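Local atomic coordinates of flavoprotein (Thermotoga maritima, PDB entry 5V8S), a protein that probably acts as an electron-transferring oxidoreductase that joins a metallo-beta-lactamase-like di-iron domain to an FMN-binding flavodoxin domain. Residues F340-I345 and E373-T378; Y300-S303 and A309-E312; K315-S320 and D347-E352; A322-V327 and E400-L405. The protein carries 1 engineered substitution. One frame throughout, in Å; residues are numbered along the deposited sequence.

Interaction 1 (F340-I345 and E373-T378)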
loop_
_atom_site.group_PDB
_atom_site.type_symbol
_atom_site.label_atom_id
_atom_site.label_comp_id
_atom_site.label_asym_id
_atom_site.label_seq_id
_atom_site.Cartn_x
_atom_site.Cartn_y
_atom_site.Cartn_z
ATOM N N PHE A 340 -6.368 3.284 0.494
ATOM C CA PHE A 340 -5.895 2.289 1.453
ATOM C C PHE A 340 -5.818 2.895 2.846
ATOM O O PHE A 340 -6.261 2.290 3.822
ATOM C CB PHE A 340 -4.523 1.760 1.020
ATOM C CG PHE A 340 -3.970 0.674 1.908
ATOM C CD1 PHE A 340 -4.305 -0.647 1.696
ATOM C CD2 PHE A 340 -3.116 0.973 2.956
ATOM C CE1 PHE A 340 -3.800 -1.648 2.504
ATOM C CE2 PHE A 340 -2.619 -0.029 3.757
ATOM C CZ PHE A 340 -2.950 -1.338 3.521
ATOM N N THR A 341 -5.253 4.095 2.944
ATOM C CA THR A 341 -5.099 4.758 4.235
ATOM C C THR A 341 -6.454 5.025 4.881
ATOM O O THR A 341 -6.653 4.726 6.062
ATOM C CB THR A 341 -4.308 6.050 4.056
ATOM O OG1 THR A 341 -3.012 5.735 3.570
ATOM C CG2 THR A 341 -4.155 6.811 5.410
ATOM N N LEU A 342 -7.396 5.592 4.118
ATOM C CA LEU A 342 -8.726 5.875 4.655
ATOM C C LEU A 342 -9.431 4.598 5.094
ATOM O O LEU A 342 -10.059 4.561 6.160
ATOM C CB LEU A 342 -9.571 6.607 3.613
ATOM C CG LEU A 342 -9.133 8.043 3.323
ATOM C CD1 LEU A 342 -9.928 8.615 2.169
ATOM C CD2 LEU A 342 -9.265 8.929 4.540
ATOM N N LEU A 343 -9.345 3.540 4.282
ATOM C CA LEU A 343 -10.000 2.294 4.673
ATOM C C LEU A 343 -9.388 1.716 5.940
ATOM O O LEU A 343 -10.107 1.179 6.781
ATOM C CB LEU A 343 -9.953 1.267 3.544
ATOM C CG LEU A 343 -10.806 1.574 2.317
ATOM C CD1 LEU A 343 -10.570 0.539 1.214
ATOM C CD2 LEU A 343 -12.267 1.593 2.681
ATOM N N GLU A 344 -8.062 1.816 6.101
ATOM C CA GLU A 344 -7.453 1.315 7.328
ATOM C C GLU A 344 -7.760 2.199 8.529
ATOM O O GLU A 344 -7.887 1.677 9.643
ATOM C CB GLU A 344 -5.953 1.106 7.167
ATOM C CG GLU A 344 -5.601 0.037 6.137
ATOM C CD GLU A 344 -6.311 -1.255 6.375
ATOM O OE1 GLU A 344 -6.390 -1.694 7.541
ATOM O OE2 GLU A 344 -6.795 -1.836 5.387
ATOM N N ILE A 345 -7.847 3.526 8.345
ATOM C CA ILE A 345 -8.268 4.387 9.453
ATOM C C ILE A 345 -9.675 4.019 9.896
ATOM O O ILE A 345 -9.954 3.905 11.097
ATOM C CB ILE A 345 -8.161 5.877 9.051
ATOM C CG1 ILE A 345 -6.699 6.281 8.969
ATOM C CG2 ILE A 345 -8.949 6.787 10.051
ATOM C CD1 ILE A 345 -6.479 7.626 8.299
ATOM N N GLU A 373 -17.669 11.587 1.381
ATOM C CA GLU A 373 -18.788 10.667 1.557
ATOM C C GLU A 373 -18.351 9.424 2.320
ATOM O O GLU A 373 -19.101 8.888 3.146
ATOM C CB GLU A 373 -19.353 10.276 0.186
ATOM C CG GLU A 373 -20.847 10.006 0.186
ATOM C CD GLU A 373 -21.341 9.362 -1.103
ATOM O OE1 GLU A 373 -21.840 8.215 -1.046
ATOM O OE2 GLU A 373 -21.228 10.004 -2.172
ATOM N N LEU A 374 -17.133 8.952 2.057
ATOM C CA LEU A 374 -16.624 7.772 2.746
ATOM C C LEU A 374 -16.403 8.050 4.229
ATOM O O LEU A 374 -16.814 7.261 5.092
ATOM C CB LEU A 374 -15.321 7.332 2.083
ATOM C CG LEU A 374 -14.615 6.180 2.771
ATOM C CD1 LEU A 374 -15.561 4.976 2.927
ATOM C CD2 LEU A 374 -13.380 5.826 1.973
ATOM N N LEU A 375 -15.733 9.162 4.545
ATOM C CA LEU A 375 -15.514 9.528 5.940
ATOM C C LEU A 375 -16.831 9.815 6.645
ATOM O O LEU A 375 -16.950 9.585 7.859
ATOM C CB LEU A 375 -14.584 10.741 6.016
ATOM C CG LEU A 375 -13.095 10.436 5.855
ATOM C CD1 LEU A 375 -12.344 11.674 5.417
ATOM C CD2 LEU A 375 -12.520 9.899 7.162
ATOM N N LYS A 376 -17.834 10.281 5.895
ATOM C CA LYS A 376 -19.131 10.594 6.478
ATOM C C LYS A 376 -19.803 9.355 7.059
ATOM O O LYS A 376 -20.560 9.476 8.020
ATOM C CB LYS A 376 -20.031 11.248 5.430
ATOM C CG LYS A 376 -21.122 12.148 5.981
ATOM C CD LYS A 376 -20.651 13.576 6.207
ATOM C CE LYS A 376 -21.809 14.485 6.605
ATOM N NZ LYS A 376 -21.323 15.844 6.925
ATOM N N GLU A 377 -19.536 8.157 6.525
ATOM C CA GLU A 377 -20.141 6.957 7.112
ATOM C C GLU A 377 -19.698 6.731 8.547
ATOM O O GLU A 377 -20.368 6.002 9.291
ATOM C CB GLU A 377 -19.725 5.695 6.357
ATOM C CG GLU A 377 -19.761 5.801 4.851
ATOM C CD GLU A 377 -19.520 4.465 4.181
ATOM O OE1 GLU A 377 -20.107 3.453 4.633
ATOM O OE2 GLU A 377 -18.740 4.425 3.207
ATOM N N THR A 378 -18.578 7.309 8.940
ATOM C CA THR A 378 -17.876 6.888 10.132
ATOM C C THR A 378 -18.190 7.807 11.291
ATOM O O THR A 378 -19.037 8.707 11.211
ATOM C CB THR A 378 -16.376 6.851 9.844
ATOM O OG1 THR A 378 -15.852 8.187 9.734
ATOM C CG2 THR A 378 -16.119 6.121 8.553
#

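Interaction 2 (Y300-S303 and A309-E312)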
loop_
_atom_site.group_PDB
_atom_site.type_symbol
_atom_site.label_atom_id
_atom_site.label_comp_id
_atom_site.label_asym_id
_atom_site.label_seq_id
_atom_site.Cartn_x
_atom_site.Cartn_y
_atom_site.Cartn_z
ATOM N N TYR A 300 1.971 13.547 7.270
ATOM C CA TYR A 300 2.239 12.367 6.458
ATOM C C TYR A 300 1.893 12.680 5.011
ATOM O O TYR A 300 0.729 12.942 4.697
ATOM C CB TYR A 300 1.423 11.175 6.953
ATOM C CG TYR A 300 1.903 10.699 8.292
ATOM C CD1 TYR A 300 3.086 9.986 8.394
ATOM C CD2 TYR A 300 1.191 10.973 9.455
ATOM C CE1 TYR A 300 3.543 9.532 9.618
ATOM C CE2 TYR A 300 1.658 10.540 10.695
ATOM C CZ TYR A 300 2.836 9.831 10.771
ATOM O OH TYR A 300 3.303 9.381 12.000
ATOM N N LYS A 301 2.889 12.621 4.135
ATOM C CA LYS A 301 2.735 13.002 2.739
ATOM C C LYS A 301 3.072 11.831 1.821
ATOM O O LYS A 301 4.167 11.274 1.902
ATOM C CB LYS A 301 3.681 14.170 2.396
ATOM C CG LYS A 301 3.666 14.582 0.919
ATOM C CD LYS A 301 4.962 15.275 0.422
ATOM C CE LYS A 301 5.664 16.112 1.436
ATOM N NZ LYS A 301 6.871 16.768 0.809
ATOM N N PHE A 302 2.147 11.497 0.919
ATOM C CA PHE A 302 2.416 10.580 -0.194
ATOM C C PHE A 302 2.776 11.428 -1.411
ATOM O O PHE A 302 1.933 12.155 -1.925
ATOM C CB PHE A 302 1.173 9.768 -0.535
ATOM C CG PHE A 302 0.732 8.818 0.555
ATOM C CD1 PHE A 302 1.310 7.579 0.680
ATOM C CD2 PHE A 302 -0.265 9.173 1.429
ATOM C CE1 PHE A 302 0.903 6.700 1.677
ATOM C CE2 PHE A 302 -0.682 8.294 2.450
ATOM C CZ PHE A 302 -0.104 7.068 2.549
ATOM N N SER A 303 4.006 11.328 -1.876
ATOM C CA SER A 303 4.438 12.101 -3.033
ATOM C C SER A 303 5.141 11.179 -4.015
ATOM O O SER A 303 5.229 9.959 -3.812
ATOM C CB SER A 303 5.393 13.220 -2.630
ATOM O OG SER A 303 6.647 12.675 -2.247
ATOM N N ALA A 309 4.785 4.996 6.163
ATOM C CA ALA A 309 4.288 3.712 6.630
ATOM C C ALA A 309 2.880 3.870 7.184
ATOM O O ALA A 309 2.629 4.731 8.023
ATOM C CB ALA A 309 5.201 3.163 7.724
ATOM N N ILE A 310 1.977 2.997 6.755
ATOM C CA ILE A 310 0.598 3.104 7.209
ATOM C C ILE A 310 0.498 2.831 8.713
ATOM O O ILE A 310 -0.367 3.398 9.395
ATOM C CB ILE A 310 -0.304 2.182 6.366
ATOM C CG1 ILE A 310 0.039 2.308 4.869
ATOM C CG2 ILE A 310 -1.778 2.502 6.619
ATOM C CD1 ILE A 310 -0.091 3.701 4.255
ATOM N N SER A 311 1.393 1.999 9.264
ATOM C CA SER A 311 1.396 1.748 10.706
ATOM C C SER A 311 1.733 3.000 11.504
ATOM O O SER A 311 1.258 3.157 12.632
ATOM C CB SER A 311 2.384 0.628 11.025
ATOM O OG SER A 311 3.716 1.019 10.733
ATOM N N GLU A 312 2.558 3.888 10.948
ATOM C CA GLU A 312 2.902 5.124 11.638
ATOM C C GLU A 312 1.765 6.136 11.575
ATOM O O GLU A 312 1.506 6.843 12.555
ATOM C CB GLU A 312 4.166 5.709 11.026
ATOM C CG GLU A 312 5.406 4.900 11.288
ATOM C CD GLU A 312 5.810 4.930 12.756
ATOM O OE1 GLU A 312 5.795 6.029 13.347
ATOM O OE2 GLU A 312 6.150 3.873 13.304
#

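Interaction 3 (K315-S320 and D347-E352)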
loop_
_atom_site.group_PDB
_atom_site.type_symbol
_atom_site.label_atom_id
_atom_site.label_comp_id
_atom_site.label_asym_id
_atom_site.label_seq_id
_atom_site.Cartn_x
_atom_site.Cartn_y
_atom_site.Cartn_z
ATOM N N LYS A 315 -0.746 4.946 14.217
ATOM C CA LYS A 315 -0.287 5.192 15.579
ATOM C C LYS A 315 -0.622 6.595 16.061
ATOM O O LYS A 315 -0.830 6.806 17.273
ATOM C CB LYS A 315 1.219 4.982 15.623
ATOM C CG LYS A 315 1.900 5.430 16.871
ATOM C CD LYS A 315 3.396 5.566 16.628
ATOM C CE LYS A 315 3.725 6.858 15.915
ATOM N NZ LYS A 315 5.194 7.012 15.847
ATOM N N ASP A 316 -0.652 7.558 15.154
ATOM C CA ASP A 316 -0.830 8.950 15.548
ATOM C C ASP A 316 -2.286 9.380 15.640
ATOM O O ASP A 316 -2.551 10.475 16.144
ATOM C CB ASP A 316 -0.027 9.862 14.601
ATOM C CG ASP A 316 1.423 10.020 15.059
ATOM O OD1 ASP A 316 1.633 10.211 16.277
ATOM O OD2 ASP A 316 2.348 9.899 14.251
ATOM N N ILE A 317 -3.230 8.550 15.209
ATOM C CA ILE A 317 -4.643 8.936 15.199
ATOM C C ILE A 317 -5.241 9.061 16.603
ATOM O O ILE A 317 -5.903 10.070 16.900
ATOM C CB ILE A 317 -5.483 7.970 14.341
ATOM C CG1 ILE A 317 -4.886 7.783 12.939
ATOM C CG2 ILE A 317 -6.946 8.431 14.292
ATOM C CD1 ILE A 317 -4.871 9.010 12.134
ATOM N N PRO A 318 -5.072 8.078 17.503
ATOM C CA PRO A 318 -5.856 8.107 18.756
ATOM C C PRO A 318 -5.733 9.380 19.574
ATOM O O PRO A 318 -6.742 9.853 20.110
ATOM C CB PRO A 318 -5.354 6.880 19.531
ATOM C CG PRO A 318 -4.888 5.937 18.462
ATOM C CD PRO A 318 -4.259 6.854 17.419
ATOM N N ASP A 319 -4.534 9.937 19.718
ATOM C CA ASP A 319 -4.373 11.130 20.538
ATOM C C ASP A 319 -4.332 12.409 19.721
ATOM O O ASP A 319 -3.963 13.451 20.246
ATOM C CB ASP A 319 -3.189 11.017 21.503
ATOM C CG ASP A 319 -1.856 10.947 20.825
ATOM O OD1 ASP A 319 -1.799 10.729 19.598
ATOM O OD2 ASP A 319 -0.839 11.121 21.530
ATOM N N SER A 320 -4.716 12.365 18.455
ATOM C CA SER A 320 -4.918 13.604 17.710
ATOM C C SER A 320 -6.235 14.268 18.103
ATOM O O SER A 320 -7.251 13.594 18.300
ATOM C CB SER A 320 -4.968 13.308 16.209
ATOM O OG SER A 320 -3.707 12.903 15.729
ATOM N N ASP A 347 -11.140 1.130 9.537
ATOM C CA ASP A 347 -11.146 -0.202 10.130
ATOM C C ASP A 347 -10.538 -0.215 11.529
ATOM O O ASP A 347 -11.032 -0.933 12.416
ATOM C CB ASP A 347 -10.395 -1.181 9.239
ATOM C CG ASP A 347 -10.617 -2.613 9.668
ATOM O OD1 ASP A 347 -11.786 -3.061 9.634
ATOM O OD2 ASP A 347 -9.634 -3.281 10.042
ATOM N N LYS A 348 -9.450 0.536 11.742
ATOM C CA LYS A 348 -8.637 0.389 12.944
ATOM C C LYS A 348 -8.715 1.556 13.906
ATOM O O LYS A 348 -8.391 1.376 15.078
ATOM C CB LYS A 348 -7.156 0.216 12.572
ATOM C CG LYS A 348 -6.868 -1.004 11.710
ATOM C CD LYS A 348 -7.016 -2.305 12.486
ATOM C CE LYS A 348 -6.546 -3.485 11.654
ATOM N NZ LYS A 348 -6.359 -4.719 12.451
ATOM N N ALA A 349 -9.079 2.744 13.428
ATOM C CA ALA A 349 -8.958 3.966 14.205
ATOM C C ALA A 349 -10.184 4.844 13.987
ATOM O O ALA A 349 -10.088 6.035 13.682
ATOM C CB ALA A 349 -7.658 4.678 13.842
ATOM N N ASN A 350 -11.357 4.251 14.189
ATOM C CA ASN A 350 -12.633 4.889 13.904
ATOM C C ASN A 350 -13.095 5.631 15.156
ATOM O O ASN A 350 -13.759 5.069 16.026
ATOM C CB ASN A 350 -13.637 3.830 13.483
ATOM C CG ASN A 350 -14.867 4.423 12.855
ATOM O OD1 ASN A 350 -14.871 5.589 12.482
ATOM N ND2 ASN A 350 -15.919 3.631 12.739
ATOM N N TYR A 351 -12.754 6.919 15.233
ATOM C CA TYR A 351 -13.013 7.749 16.405
ATOM C C TYR A 351 -13.906 8.922 16.033
ATOM O O TYR A 351 -13.894 9.393 14.890
ATOM C CB TYR A 351 -11.702 8.338 16.951
ATOM C CG TYR A 351 -10.737 7.328 17.519
ATOM C CD1 TYR A 351 -10.888 6.850 18.820
ATOM C CD2 TYR A 351 -9.664 6.856 16.772
ATOM C CE1 TYR A 351 -10.010 5.947 19.340
ATOM C CE2 TYR A 351 -8.786 5.935 17.298
ATOM C CZ TYR A 351 -8.960 5.491 18.593
ATOM O OH TYR A 351 -8.072 4.582 19.100
ATOM N N GLU A 352 -14.641 9.436 17.031
ATOM C CA GLU A 352 -15.489 10.614 16.826
ATOM C C GLU A 352 -14.635 11.862 17.047
ATOM O O GLU A 352 -14.655 12.495 18.098
ATOM C CB GLU A 352 -16.723 10.594 17.723
ATOM C CG GLU A 352 -17.728 11.693 17.356
ATOM C CD GLU A 352 -18.817 11.909 18.392
ATOM O OE1 GLU A 352 -19.120 10.968 19.155
ATOM O OE2 GLU A 352 -19.367 13.034 18.433
#

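Interaction 4 (A322-V327 and E400-L405)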
loop_
_atom_site.group_PDB
_atom_site.type_symbol
_atom_site.label_atom_id
_atom_site.label_comp_id
_atom_site.label_asym_id
_atom_site.label_seq_id
_atom_site.Cartn_x
_atom_site.Cartn_y
_atom_site.Cartn_z
ATOM N N ALA A 322 -7.681 16.238 15.964
ATOM C CA ALA A 322 -8.365 16.341 14.685
ATOM C C ALA A 322 -7.456 15.778 13.612
ATOM O O ALA A 322 -6.239 15.670 13.795
ATOM C CB ALA A 322 -8.710 17.799 14.341
ATOM N N LEU A 323 -8.062 15.446 12.477
ATOM C CA LEU A 323 -7.336 15.034 11.285
ATOM C C LEU A 323 -7.623 16.010 10.151
ATOM O O LEU A 323 -8.719 16.567 10.045
ATOM C CB LEU A 323 -7.757 13.633 10.811
ATOM C CG LEU A 323 -7.701 12.498 11.831
ATOM C CD1 LEU A 323 -8.092 11.184 11.176
ATOM C CD2 LEU A 323 -6.310 12.413 12.441
ATOM N N ILE A 324 -6.626 16.214 9.307
ATOM C CA ILE A 324 -6.789 17.025 8.106
ATOM C C ILE A 324 -6.323 16.190 6.928
ATOM O O ILE A 324 -5.201 15.670 6.942
ATOM C CB ILE A 324 -6.001 18.347 8.162
ATOM C CG1 ILE A 324 -6.531 19.227 9.288
ATOM C CG2 ILE A 324 -6.121 19.080 6.815
ATOM C CD1 ILE A 324 -5.983 20.583 9.303
ATOM N N PHE A 325 -7.172 16.075 5.910
ATOM C CA PHE A 325 -6.871 15.294 4.717
ATOM C C PHE A 325 -6.730 16.214 3.511
ATOM O O PHE A 325 -7.505 17.162 3.353
ATOM C CB PHE A 325 -7.981 14.281 4.438
ATOM C CG PHE A 325 -8.046 13.192 5.452
ATOM C CD1 PHE A 325 -7.150 12.136 5.402
ATOM C CD2 PHE A 325 -8.985 13.233 6.457
ATOM C CE1 PHE A 325 -7.185 11.143 6.361
ATOM C CE2 PHE A 325 -9.035 12.242 7.415
ATOM C CZ PHE A 325 -8.139 11.193 7.363
ATOM N N GLY A 326 -5.716 15.951 2.685
ATOM C CA GLY A 326 -5.592 16.588 1.385
ATOM C C GLY A 326 -5.654 15.509 0.313
ATOM O O GLY A 326 -4.847 14.572 0.340
ATOM N N VAL A 327 -6.596 15.626 -0.622
ATOM C CA VAL A 327 -6.988 14.536 -1.504
ATOM C C VAL A 327 -6.820 14.973 -2.960
ATOM O O VAL A 327 -7.499 15.902 -3.421
ATOM C CB VAL A 327 -8.440 14.112 -1.231
ATOM C CG1 VAL A 327 -8.834 12.998 -2.144
ATOM C CG2 VAL A 327 -8.615 13.737 0.242
ATOM N N GLU A 400 -9.971 30.165 6.685
ATOM C CA GLU A 400 -11.323 29.945 7.194
ATOM C C GLU A 400 -11.476 28.529 7.726
ATOM O O GLU A 400 -12.097 28.315 8.775
ATOM C CB GLU A 400 -12.370 30.185 6.101
ATOM C CG GLU A 400 -12.677 31.632 5.830
ATOM C CD GLU A 400 -13.658 31.823 4.679
ATOM O OE1 GLU A 400 -13.981 30.830 3.987
ATOM O OE2 GLU A 400 -14.090 32.980 4.474
ATOM N N ALA A 401 -10.927 27.548 7.011
ATOM C CA ALA A 401 -11.078 26.163 7.437
ATOM C C ALA A 401 -10.336 25.924 8.740
ATOM O O ALA A 401 -10.860 25.282 9.650
ATOM C CB ALA A 401 -10.564 25.216 6.356
ATOM N N ILE A 402 -9.100 26.411 8.833
ATOM C CA ILE A 402 -8.343 26.228 10.066
ATOM C C ILE A 402 -9.020 26.958 11.225
ATOM O O ILE A 402 -9.066 26.448 12.352
ATOM C CB ILE A 402 -6.873 26.653 9.878
ATOM C CG1 ILE A 402 -6.234 25.942 8.677
ATOM C CG2 ILE A 402 -6.086 26.372 11.153
ATOM C CD1 ILE A 402 -6.400 24.450 8.645
ATOM N N SER A 403 -9.558 28.158 10.975
ATOM C CA SER A 403 -10.293 28.868 12.024
ATOM C C SER A 403 -11.528 28.095 12.470
ATOM O O SER A 403 -11.867 28.082 13.659
ATOM C CB SER A 403 -10.706 30.251 11.537
ATOM O OG SER A 403 -9.578 31.080 11.342
ATOM N N LEU A 404 -12.225 27.460 11.529
ATOM C CA LEU A 404 -13.381 26.641 11.883
ATOM C C LEU A 404 -12.971 25.498 12.800
ATOM O O LEU A 404 -13.648 25.210 13.799
ATOM C CB LEU A 404 -14.021 26.102 10.605
ATOM C CG LEU A 404 -15.346 25.356 10.725
ATOM C CD1 LEU A 404 -16.427 26.300 11.207
ATOM C CD2 LEU A 404 -15.715 24.731 9.383
ATOM N N LEU A 405 -11.843 24.854 12.487
ATOM C CA LEU A 405 -11.330 23.777 13.327
ATOM C C LEU A 405 -10.969 24.286 14.722
ATOM O O LEU A 405 -11.280 23.639 15.729
ATOM C CB LEU A 405 -10.110 23.156 12.647
ATOM C CG LEU A 405 -9.492 21.998 13.420
ATOM C CD1 LEU A 405 -10.506 20.872 13.580
ATOM C CD2 LEU A 405 -8.247 21.495 12.732
#

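Interaction 1 (F340-I345 and E373-T378)
Leu342 and Leu374 face each other across two neighbouring helices, 336-348 and 371-376, which lie side by side on one face of the parallel sheet of the flavodoxin fold. The backbones come within 7.8 Å, measured from CA of Leu342 to CA of Leu375. Leu374 extends its CD2 methyl into the gap because its chi1 of 175° turns CG away from the backbone N, and this methyl lies 4.2 Å from CB of Leu342. The CD2 methyl of Leu342 instead meets CD1 of Leu375 at 4.2 Å, methyl against methyl. This inner part is the more closely packed: its leucines are buried, and Phe325 of strand 322-327 touches both Leu342 and Leu375. The outer part is looser. Leu343 reaches CD2 of Leu374 with its own CD2 at 4.4 Å, is partly exposed, and also packs on Arg339 of the second subunit. Glu373 and Lys376 are exposed, as is Glu377, which pairs with Arg369 in a salt bridge. The chain leaving helix 371-376 is fixed by a double grip on one carbonyl: Leu375 O accepts Thr378 N at 3.0 Å and Thr378 OG1 at 2.6 Å, the hydroxyl arriving in the carbonyl plane on a lone pair (C=O···O 140°). With only aliphatic contacts between 340-345 and 373-378, the contact rests on burial and fit, and no polar bond there would fix rotation or slide.

Interaction 2 (Y300-S303 and A309-E312)
First torsions of -69° in Tyr300 and -65° in Phe302 place each CG anti to its own carbonyl carbon, and the two rings, alternate residues of one strand, reach out to Glu312 and Ile310. The Tyr300 hydroxyl arrives beside the backbone of Glu312: OH lies 3.2 Å from Glu312 O and 3.9 Å from Glu312 CB. This is a close approach and not a hydrogen bond; the polar partner of the phenol is Asp316 OD2, one turn further on. Strand 296-302 is an edge strand of the flavodoxin sheet, and helix 310-316 is the helix of the beta-alpha-beta crossover that carries the chain past strand 267-273 to strand 322-327. Ala309 stands at the N-cap of this helix. Just inside it, Ile310, in one of its two modelled conformers, brings CD1 to the rim of the Phe302 ring, in the ring plane and 3.8 Å from CZ, the two side chains crossing at about a right angle. Helix 336-348 closes in on this pair through Thr341. The bent chain of Glu312 (chi2 -68°) carries its carboxylate to two lysines, OE1 pairing with Lys315 and OE2 with Lys208 of helix 196-214.

Interaction 3 (K315-S320 and D347-E352)
Ile317 and Pro318 pack against Ala349 and Tyr351 where two helices of the flavodoxin fold, 310-316 and 336-348, give way to the chain leading into the next sheet strands. Both segments are therefore helix-to-strand connections, and they come closest at Ile317 and Ala349, whose CA atoms are 6.7 Å apart. Just ahead of this point, Asp316 shares Lys267 with Asp319, each giving its OD1 to the ammonium group in a salt bridge. Ile317 then makes the first apolar contact. Its chi1 of -52° sets CG1 beside the backbone N and leaves CG2 opposite that N, facing the other segment, where it lies 3.8 Å from Ala349 CB and 4.0 Å from Tyr351 CD2. One methyl thus fills the corner between the small side chain and the aromatic ring. Pro318 follows with its ring set obliquely against the outer half of Tyr351: CB is 4.0 Å from Tyr351 CZ, and CG is 3.5 Å from Tyr351 OH. That buried hydroxyl is satisfied by a hydrogen bond to Val258 O, which helps fix the ring's position, while Val211 of helix 196-214 touches both Pro318 and Ala349. A type I beta turn runs from Ile317 to Ser320, with Ser320 N bonded to Ile317 O. At its end Ser320 OG donates to Asp316 O at 2.7 Å, tilted 29° from the carbonyl plane.

Interaction 4 (A322-V327 and E400-L405)
Ile402 and Leu405, one turn apart on the C-terminal helix 395-409, press on Ile324 and Ala322, alternate residues on one face of a central sheet strand. The short helix and strand segments run nearly antiparallel, at 162°, with their axes 11.3 Å apart, a spacing that the side chains bridge. Ile402 comes first. Its CD1 methyl lies 3.9 Å from Ile324 CD1, and the two isoleucine side chains cross at about a right angle, so they touch by their ends instead of lying along one another. At Leu405, CG stands anti to the backbone N (chi1 -179°), which projects the forked end at the strand. Its CD1 comes within 3.6 Å of Ala322 CB, and its CD2 is 4.2 Å from Ile324 CD1. The small alanine is consistent with the closer approach at this end, where the CA atoms of Ala322 and Leu405 are 8.1 Å apart, against 9.5 Å for those of Ile324 and Ile402. Helix 278-292 flanks the contact, with Leu290 touching both isoleucines, and strand 354-360 adds Leu356 to the same pair. Leu405 also rests on Leu383 of strand 381-388, while Phe325 turns to the other face of the sheet and helix 336-348.

All four contacts belong to the flavodoxin part, but they use different layers. Interactions 1 and 4 lie on opposite faces of the sheet and meet through Phe325 of strand 322-327, whose ring lies on the interaction 1 side; both join aliphatic side chains only. Interactions 2 and 3 share helix 310-316, one at its start and the other at its end, and are tied by the probable hydrogen bond from Tyr300 OH to Asp316 OD2 at 2.5 Å. Interactions 1 and 3 share helix 336-348. Interactions 1, 3 and 4 are buried, whereas interaction 2 is partly open, and tyrosine hydroxyls enter only in 2 and 3, where helix 196-214 lies close by.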